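Local coordinates for protein dihydropteroate synthase (Mycobacterium smegmatis, PDB 6OMZ) that probably catalyses the condensation of para-aminobenzoate with 6-hydroxymethyl-7,8-dihydropterin diphosphate to 7,8-dihydropteroate, a precursor of folates, at residues V120-G125 with V141-M146; I42-A47 with T86-E91; P21-G26 with G264-R269. The protein carries 1 engineered substitution. All blocks are in the same frame, centred on the assembly; numbering follows the deposited sequence.

Interaction 1 of 3, residues V120-G125 with V141-M146; sequences VNDVSG and VPWILM. With PMM (pterin-6-yl-methyl-monophosphate), chain D; EDO (1,2-ethanediol), chain K; EDO (1,2-ethanediol), chain G.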
# COMPACT_ATOMS: atom_id res chain seq x y z
N VAL A 120 5.55 2.10 -8.88
CA VAL A 120 4.14 2.41 -9.10
C VAL A 120 3.30 1.46 -8.26
O VAL A 120 3.47 0.24 -8.35
CB VAL A 120 3.75 2.29 -10.59
CG1 VAL A 120 2.23 2.55 -10.76
CG2 VAL A 120 4.54 3.28 -11.42
N ASN A 121 2.41 2.03 -7.44
CA ASN A 121 1.56 1.27 -6.53
C ASN A 121 0.11 1.39 -7.01
O ASN A 121 -0.52 2.43 -6.81
CB ASN A 121 1.71 1.79 -5.10
CG ASN A 121 0.78 1.08 -4.14
OD1 ASN A 121 0.41 -0.07 -4.37
ND2 ASN A 121 0.40 1.77 -3.05
N ASP A 122 -0.42 0.32 -7.62
CA ASP A 122 -1.71 0.36 -8.31
C ASP A 122 -2.74 -0.47 -7.55
O ASP A 122 -2.73 -1.71 -7.64
CB ASP A 122 -1.51 -0.15 -9.73
CG ASP A 122 -2.76 -0.06 -10.60
OD1 ASP A 122 -3.86 0.32 -10.11
OD2 ASP A 122 -2.62 -0.38 -11.79
N VAL A 123 -3.65 0.19 -6.83
CA VAL A 123 -4.64 -0.56 -6.06
C VAL A 123 -5.61 -1.32 -6.96
O VAL A 123 -6.31 -2.22 -6.49
CB VAL A 123 -5.41 0.34 -5.06
CG1 VAL A 123 -4.44 1.02 -4.07
CG2 VAL A 123 -6.29 1.37 -5.78
N SER A 124 -5.65 -1.01 -8.26
CA SER A 124 -6.47 -1.80 -9.17
C SER A 124 -5.73 -2.99 -9.76
O SER A 124 -6.34 -3.78 -10.48
CB SER A 124 -7.00 -0.93 -10.31
OG SER A 124 -5.95 -0.68 -11.24
N GLY A 125 -4.43 -3.11 -9.50
CA GLY A 125 -3.65 -4.19 -10.08
C GLY A 125 -3.61 -4.18 -11.60
O GLY A 125 -3.57 -5.25 -12.21
N VAL A 141 10.49 -0.04 -13.97
CA VAL A 141 10.52 0.15 -12.52
C VAL A 141 9.56 -0.86 -11.90
O VAL A 141 8.73 -1.46 -12.61
CB VAL A 141 10.15 1.61 -12.13
CG1 VAL A 141 11.18 2.61 -12.68
CG2 VAL A 141 8.73 1.94 -12.59
N PRO A 142 9.66 -1.10 -10.59
CA PRO A 142 8.75 -2.07 -9.97
C PRO A 142 7.30 -1.63 -10.03
O PRO A 142 6.97 -0.44 -10.00
CB PRO A 142 9.25 -2.14 -8.52
CG PRO A 142 10.69 -1.77 -8.60
CD PRO A 142 10.73 -0.69 -9.67
N TRP A 143 6.41 -2.62 -10.12
CA TRP A 143 4.97 -2.40 -10.19
C TRP A 143 4.33 -3.25 -9.11
O TRP A 143 4.49 -4.48 -9.11
CB TRP A 143 4.44 -2.77 -11.58
CG TRP A 143 3.00 -2.40 -11.88
CD1 TRP A 143 2.17 -1.59 -11.15
CD2 TRP A 143 2.24 -2.85 -13.01
NE1 TRP A 143 0.94 -1.51 -11.77
CE2 TRP A 143 0.95 -2.27 -12.91
CE3 TRP A 143 2.51 -3.68 -14.11
CZ2 TRP A 143 -0.05 -2.49 -13.86
CZ3 TRP A 143 1.52 -3.90 -15.05
CH2 TRP A 143 0.25 -3.30 -14.92
N ILE A 144 3.63 -2.60 -8.17
CA ILE A 144 2.88 -3.29 -7.12
C ILE A 144 1.46 -3.50 -7.62
O ILE A 144 0.74 -2.53 -7.91
CB ILE A 144 2.88 -2.48 -5.81
CG1 ILE A 144 4.31 -2.29 -5.27
CG2 ILE A 144 2.01 -3.17 -4.74
CD1 ILE A 144 4.44 -1.18 -4.22
N LEU A 145 1.04 -4.77 -7.71
CA LEU A 145 -0.30 -5.14 -8.13
C LEU A 145 -1.11 -5.53 -6.90
O LEU A 145 -0.90 -6.60 -6.32
CB LEU A 145 -0.25 -6.31 -9.12
CG LEU A 145 0.59 -6.09 -10.38
CD1 LEU A 145 0.88 -7.42 -11.06
CD2 LEU A 145 -0.13 -5.14 -11.33
N MET A 146 -2.05 -4.68 -6.49
CA MET A 146 -2.92 -4.99 -5.37
C MET A 146 -4.17 -5.72 -5.83
O MET A 146 -4.70 -5.45 -6.91
CB MET A 146 -3.32 -3.72 -4.61
CG MET A 146 -3.74 -4.00 -3.17
SD MET A 146 -4.66 -2.62 -2.43
CE MET A 146 -6.26 -2.87 -3.23
N5 PMM D . -4.51 0.74 0.96
C6 PMM D . -4.87 1.98 0.60
C7 PMM D . -4.21 2.63 -0.43
N8 PMM D . -3.21 2.10 -1.15
N1 PMM D . -1.90 0.31 -1.57
C2 PMM D . -1.53 -0.95 -1.31
N2 PMM D . -0.61 -1.54 -2.08
N3 PMM D . -2.08 -1.69 -0.31
C4 PMM D . -3.07 -1.26 0.55
O4 PMM D . -3.49 -1.98 1.45
C4A PMM D . -3.52 0.12 0.29
C8A PMM D . -2.89 0.85 -0.78
C9 PMM D . -6.08 2.56 1.27
O10 PMM D . -5.78 2.85 2.66
PA PMM D . -5.25 4.27 3.28
O1P PMM D . -5.04 4.00 4.72
O2P PMM D . -3.94 4.66 2.58
O3P PMM D . -6.30 5.33 3.02
C1 EDO K . -6.00 -7.14 -9.44
O1 EDO K . -6.72 -6.25 -8.58
C2 EDO K . -6.53 -8.56 -9.26
O2 EDO K . -7.95 -8.57 -9.46
C1 EDO G . -1.87 -6.07 -16.26
O1 EDO G . -2.54 -4.88 -16.68
C2 EDO G . -2.16 -6.35 -14.79
O2 EDO G . -3.58 -6.48 -14.58
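Asn121 turns its carboxamide end-on to the bound pterin and reads it with two complementary hydrogen bonds of opposite sense: OD1 accepts from PMM N2 at 2.9 Å, nearly straight at 174°, while ND2 donates to PMM N1 at 3.1 Å. With CG anti to the backbone N, the amide crosses Ile144 obliquely, and Ile144 CG2 abuts OD1 at 3.5 Å. Just past strand 119-122, Val123 CG1 meets PMM N8 at 3.3 Å, and from the last residue of strand 143-146 Met146 SD lies 3.5 Å from PMM N3, the methionine being bent at chi3 (76°) so that CE also touches Val123.

On the reverse face, Asp122 and Trp143 run side by side with carboxylate and indole nearly coplanar, and Leu145 CD2 covers the centre of one indole face. Asp122 OD1 accepts from Ser124 N, an Asx turn within the type I turn to Gly125, and also from Ser124 OG. The parallel strands are joined by four backbone bonds, the tightest from Ile144 N to Val120 O at 2.9 Å.

This is a beta-alpha-beta unit of the TIM barrel: helix 132-139 packs on Trp143 and Asp122, while strands 98-102 and 190-193 extend the sheet beyond 119-122 and 143-146.

Interaction 2 of 3, residues I42-A47 with T86-E91; sequences IDTDRA and TPVIRE
A chi1 of -65° at Thr44 sets CG2 anti to the backbone N, and a chi1 of 174° at Val88 sets CG2 anti to the carbonyl carbon; the two methyls thereby meet at 3.9 Å, where helices 44-56 and 78-93 come close to one another. Thr44 CG2 does most of the touching. It also lies 3.9 Å from Pro87 CB, the threonine crossing the proline at about a right angle, and 3.6 Å from OE2 of Glu91, whose chain runs extended beyond CG and carries its carboxylate obliquely past the methyl.

One helical turn deeper, Ala47 CB rests against Val88 CG2 at 3.7 Å, with Val88 continuing onto Val48 and onto Val30 of helix 30-35. The threonine sits in the first turn of its helix, which Asp43 caps: its OD1 accepts from Arg46 N at 3.0 Å, approached from above the carboxylate plane.

No hydrogen bond links the segments, so cohesion here rests mainly on van der Waals packing of methyl and methylene groups. Asp45 OD1 and Glu91 OE2, 4.3 Å apart on the more exposed side, probably repel each other mildly, a cost that the surrounding water would be expected to soften.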
# COMPACT_ATOMS: atom_id res chain seq x y z
N ILE A 42 -4.13 23.32 -1.15
CA ILE A 42 -3.15 22.25 -1.22
C ILE A 42 -1.85 22.73 -0.60
O ILE A 42 -1.44 23.88 -0.80
CB ILE A 42 -2.96 21.78 -2.68
CG1 ILE A 42 -4.17 20.98 -3.13
CG2 ILE A 42 -1.72 20.91 -2.81
CD1 ILE A 42 -4.22 19.60 -2.49
N ASP A 43 -1.22 21.86 0.20
CA ASP A 43 -0.08 22.26 1.02
C ASP A 43 1.08 21.31 0.73
O ASP A 43 1.31 20.34 1.46
CB ASP A 43 -0.45 22.28 2.51
CG ASP A 43 0.63 22.91 3.37
OD1 ASP A 43 1.78 23.03 2.91
OD2 ASP A 43 0.32 23.28 4.53
N THR A 44 1.82 21.62 -0.33
CA THR A 44 2.96 20.79 -0.71
C THR A 44 3.97 20.68 0.42
O THR A 44 4.47 19.59 0.71
CB THR A 44 3.62 21.38 -1.96
OG1 THR A 44 2.72 21.31 -3.06
CG2 THR A 44 4.90 20.63 -2.30
N ASP A 45 4.30 21.81 1.05
CA ASP A 45 5.34 21.81 2.09
C ASP A 45 4.97 20.90 3.26
O ASP A 45 5.84 20.25 3.85
CB ASP A 45 5.62 23.23 2.58
CG ASP A 45 6.20 24.12 1.49
OD1 ASP A 45 6.78 23.59 0.52
OD2 ASP A 45 6.08 25.36 1.62
N ARG A 46 3.69 20.88 3.64
CA ARG A 46 3.27 20.00 4.73
C ARG A 46 3.47 18.54 4.36
O ARG A 46 3.93 17.74 5.19
CB ARG A 46 1.81 20.27 5.10
CG ARG A 46 1.39 19.65 6.43
CD ARG A 46 0.00 19.02 6.39
NE ARG A 46 -1.08 19.97 6.61
CZ ARG A 46 -1.85 20.01 7.70
NH1 ARG A 46 -1.65 19.15 8.69
NH2 ARG A 46 -2.82 20.91 7.79
N ALA A 47 3.12 18.17 3.12
CA ALA A 47 3.29 16.79 2.69
C ALA A 47 4.76 16.42 2.58
O ALA A 47 5.16 15.31 2.94
CB ALA A 47 2.57 16.56 1.35
N THR A 86 2.93 15.61 -7.88
CA THR A 86 4.25 15.77 -8.49
C THR A 86 5.17 16.77 -7.77
O THR A 86 6.37 16.49 -7.66
CB THR A 86 4.16 16.14 -9.98
OG1 THR A 86 3.27 17.25 -10.20
CG2 THR A 86 3.69 14.93 -10.79
N PRO A 87 4.68 17.91 -7.24
CA PRO A 87 5.59 18.78 -6.48
C PRO A 87 6.16 18.10 -5.25
O PRO A 87 7.32 18.35 -4.87
CB PRO A 87 4.71 19.98 -6.09
CG PRO A 87 3.56 19.95 -7.05
CD PRO A 87 3.33 18.50 -7.34
N VAL A 88 5.35 17.28 -4.59
CA VAL A 88 5.80 16.56 -3.41
C VAL A 88 6.85 15.53 -3.79
O VAL A 88 7.89 15.41 -3.14
CB VAL A 88 4.59 15.90 -2.71
CG1 VAL A 88 5.05 15.00 -1.55
CG2 VAL A 88 3.61 16.97 -2.22
N ILE A 89 6.59 14.78 -4.86
CA ILE A 89 7.53 13.77 -5.31
C ILE A 89 8.84 14.41 -5.74
O ILE A 89 9.92 13.88 -5.45
CB ILE A 89 6.89 12.93 -6.45
CG1 ILE A 89 5.69 12.14 -5.91
CG2 ILE A 89 7.92 11.98 -7.06
CD1 ILE A 89 4.82 11.52 -7.02
N ARG A 90 8.77 15.54 -6.45
CA ARG A 90 9.99 16.20 -6.90
C ARG A 90 10.88 16.59 -5.72
O ARG A 90 12.11 16.38 -5.75
CB ARG A 90 9.67 17.43 -7.75
CG ARG A 90 9.48 17.14 -9.23
CD ARG A 90 9.44 18.43 -10.06
NE ARG A 90 8.25 19.23 -9.76
CZ ARG A 90 7.08 19.09 -10.37
NH1 ARG A 90 6.92 18.18 -11.32
NH2 ARG A 90 6.05 19.86 -10.03
N GLU A 91 10.30 17.15 -4.66
CA GLU A 91 11.13 17.61 -3.54
C GLU A 91 11.69 16.43 -2.74
O GLU A 91 12.84 16.48 -2.28
CB GLU A 91 10.33 18.56 -2.66
CG GLU A 91 9.81 19.76 -3.43
CD GLU A 91 9.25 20.85 -2.54
OE1 GLU A 91 9.73 21.00 -1.40
OE2 GLU A 91 8.33 21.57 -3.00

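Interaction 3 of 3, residues P21-G26 with G264-R269; sequences PVQVMG and GAWGVR. With PMM (pterin-6-yl-methyl-monophosphate), chain D.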
# COMPACT_ATOMS: atom_id res chain seq x y z
N PRO A 21 15.80 -7.46 5.01
CA PRO A 21 14.81 -6.93 5.96
C PRO A 21 13.56 -6.44 5.26
O PRO A 21 13.58 -6.04 4.09
CB PRO A 21 15.56 -5.76 6.62
CG PRO A 21 16.43 -5.25 5.52
CD PRO A 21 16.83 -6.46 4.68
N VAL A 22 12.45 -6.46 6.00
CA VAL A 22 11.19 -5.95 5.48
C VAL A 22 11.31 -4.45 5.20
O VAL A 22 11.86 -3.68 6.00
CB VAL A 22 10.05 -6.26 6.46
CG1 VAL A 22 10.34 -5.67 7.83
CG2 VAL A 22 8.72 -5.73 5.93
N GLN A 23 10.79 -4.03 4.05
CA GLN A 23 10.75 -2.62 3.70
C GLN A 23 9.54 -1.96 4.35
O GLN A 23 8.40 -2.41 4.16
CB GLN A 23 10.67 -2.45 2.17
CG GLN A 23 11.78 -3.17 1.43
CD GLN A 23 13.13 -2.56 1.70
OE1 GLN A 23 13.94 -3.12 2.44
NE2 GLN A 23 13.38 -1.39 1.12
N VAL A 24 9.77 -0.90 5.11
CA VAL A 24 8.67 -0.14 5.68
C VAL A 24 8.30 0.99 4.72
O VAL A 24 9.12 1.87 4.44
CB VAL A 24 9.02 0.40 7.08
CG1 VAL A 24 7.92 1.33 7.59
CG2 VAL A 24 9.17 -0.78 8.04
N MET A 25 7.07 0.95 4.21
CA MET A 25 6.56 1.95 3.28
C MET A 25 5.64 2.90 4.04
O MET A 25 4.55 2.51 4.45
CB MET A 25 5.83 1.26 2.13
CG MET A 25 5.13 2.19 1.16
SD MET A 25 4.10 1.28 -0.01
CE MET A 25 5.34 0.60 -1.12
N GLY A 26 6.09 4.14 4.23
CA GLY A 26 5.27 5.15 4.90
C GLY A 26 4.41 5.94 3.92
O GLY A 26 4.86 6.34 2.85
N GLY A 264 7.59 -13.60 6.07
CA GLY A 264 8.28 -13.45 4.81
C GLY A 264 7.81 -12.32 3.92
O GLY A 264 8.25 -12.27 2.76
N ALA A 265 6.96 -11.42 4.41
CA ALA A 265 6.53 -10.28 3.60
C ALA A 265 7.74 -9.45 3.17
O ALA A 265 8.67 -9.23 3.95
CB ALA A 265 5.55 -9.39 4.37
N TRP A 266 7.71 -8.99 1.92
CA TRP A 266 8.73 -8.07 1.42
C TRP A 266 8.58 -6.68 2.05
O TRP A 266 9.58 -6.01 2.33
CB TRP A 266 8.65 -7.98 -0.11
CG TRP A 266 9.35 -6.78 -0.70
CD1 TRP A 266 10.68 -6.68 -1.03
CD2 TRP A 266 8.75 -5.52 -1.04
NE1 TRP A 266 10.94 -5.43 -1.54
CE2 TRP A 266 9.78 -4.69 -1.55
CE3 TRP A 266 7.45 -5.01 -0.95
CZ2 TRP A 266 9.55 -3.38 -1.98
CZ3 TRP A 266 7.22 -3.69 -1.38
CH2 TRP A 266 8.27 -2.90 -1.89
N GLY A 267 7.34 -6.23 2.24
CA GLY A 267 7.12 -4.91 2.79
C GLY A 267 5.81 -4.80 3.54
O GLY A 267 4.93 -5.66 3.45
N VAL A 268 5.69 -3.69 4.28
CA VAL A 268 4.45 -3.30 4.96
C VAL A 268 4.17 -1.84 4.63
O VAL A 268 5.09 -1.01 4.67
CB VAL A 268 4.52 -3.51 6.49
CG1 VAL A 268 4.63 -4.99 6.83
CG2 VAL A 268 5.72 -2.75 7.12
N ARG A 269 2.91 -1.51 4.32
CA ARG A 269 2.49 -0.14 4.03
C ARG A 269 1.76 0.40 5.26
O ARG A 269 0.74 -0.16 5.67
CB ARG A 269 1.59 -0.11 2.79
CG ARG A 269 1.16 1.30 2.34
CD ARG A 269 0.20 1.22 1.13
NE ARG A 269 -0.27 2.53 0.71
CZ ARG A 269 -1.32 3.17 1.24
NH1 ARG A 269 -2.01 2.62 2.22
NH2 ARG A 269 -1.67 4.36 0.78
N5 PMM D . -4.51 0.74 0.96
C6 PMM D . -4.87 1.98 0.60
C7 PMM D . -4.21 2.63 -0.43
N8 PMM D . -3.21 2.10 -1.15
N1 PMM D . -1.90 0.31 -1.57
C2 PMM D . -1.53 -0.95 -1.31
N2 PMM D . -0.61 -1.54 -2.08
N3 PMM D . -2.08 -1.69 -0.31
C4 PMM D . -3.07 -1.26 0.55
O4 PMM D . -3.49 -1.98 1.45
C4A PMM D . -3.52 0.12 0.29
C8A PMM D . -2.89 0.85 -0.78
C9 PMM D . -6.08 2.56 1.27
O10 PMM D . -5.78 2.85 2.66
PA PMM D . -5.25 4.27 3.28
O1P PMM D . -5.04 4.00 4.72
O2P PMM D . -3.94 4.66 2.58
O3P PMM D . -6.30 5.33 3.02
O HOH W 1 12.30 -6.83 1.98
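Strands 23-29 and 267-270, the first and the last of the chain's TIM barrel, lie parallel here, and the quality of their packing changes along their length. The well-packed part begins at Gly267. Gln23 O approaches Gly267 CA to 3.1 Å; a beta carbon at this position would press on that oxygen and run into Trp266 CE3. The same oxygen accepts from Val268 N nearly along its C=O axis. Met25 N then donates to Val268 O at 2.8 Å. On one face Val24 and Val268 lie alongside each other, pointing the same way, with their CG2 methyls 4.1 Å apart, and helices 250-262 and 273-287 cover them. On the other face Met25, extended through chi1 and chi2, brings SD to 3.8 Å from Arg269 CG.

The opposite end is looser and wetter. Trp266 O receives Gln23 N at 2.9 Å and also a water, which donates a second bond to Pro21 O and so bridges the two segments. Gln23 CG sits over one face of the Trp266 indole, offset toward its rim, a CH-pi contact on the five-membered ring. Pro21 itself is exposed.

At the buried end Arg269 extends from CG to NE, and a chi4 of -85° turns its guanidinium broadside to the pterin, with PMM N8 over the centre of one face. NH1 and NH2 both donate to PMM O2P, NH1 at 2.8 Å. Asp63 and Asp102, the latter itself a pocket residue, form salt bridges with NE and NH2 and probably hold the rotation of the group. The arginine thus faces the pterin with its plane and grips the phosphate with its tip, and its charge, shared between two carboxylates and the phosphate, would probably steady the negative phosphate of the bound ligand.

How the interactions relate
From the N terminus, 21-26 opens the longest loop, which closes only when 264-269 pairs with it in interaction 3, joining the first and last strands and so shutting the barrel. Within that loop interaction 2 opens at 42-47 and closes at 86-91, tying together two outer helices; interaction 1 follows in series, its neighbouring strands linked through a single helix. Nothing crosses. Interactions 1 and 3, whose centres lie about 15 Å apart, face the same pterin from different strands and touch inside the barrel, Ile144 against Met25 and Asn121 beside Arg269. Interaction 2 stands apart on the helical shell, touching neither, its nearest atoms about 9 Å from each.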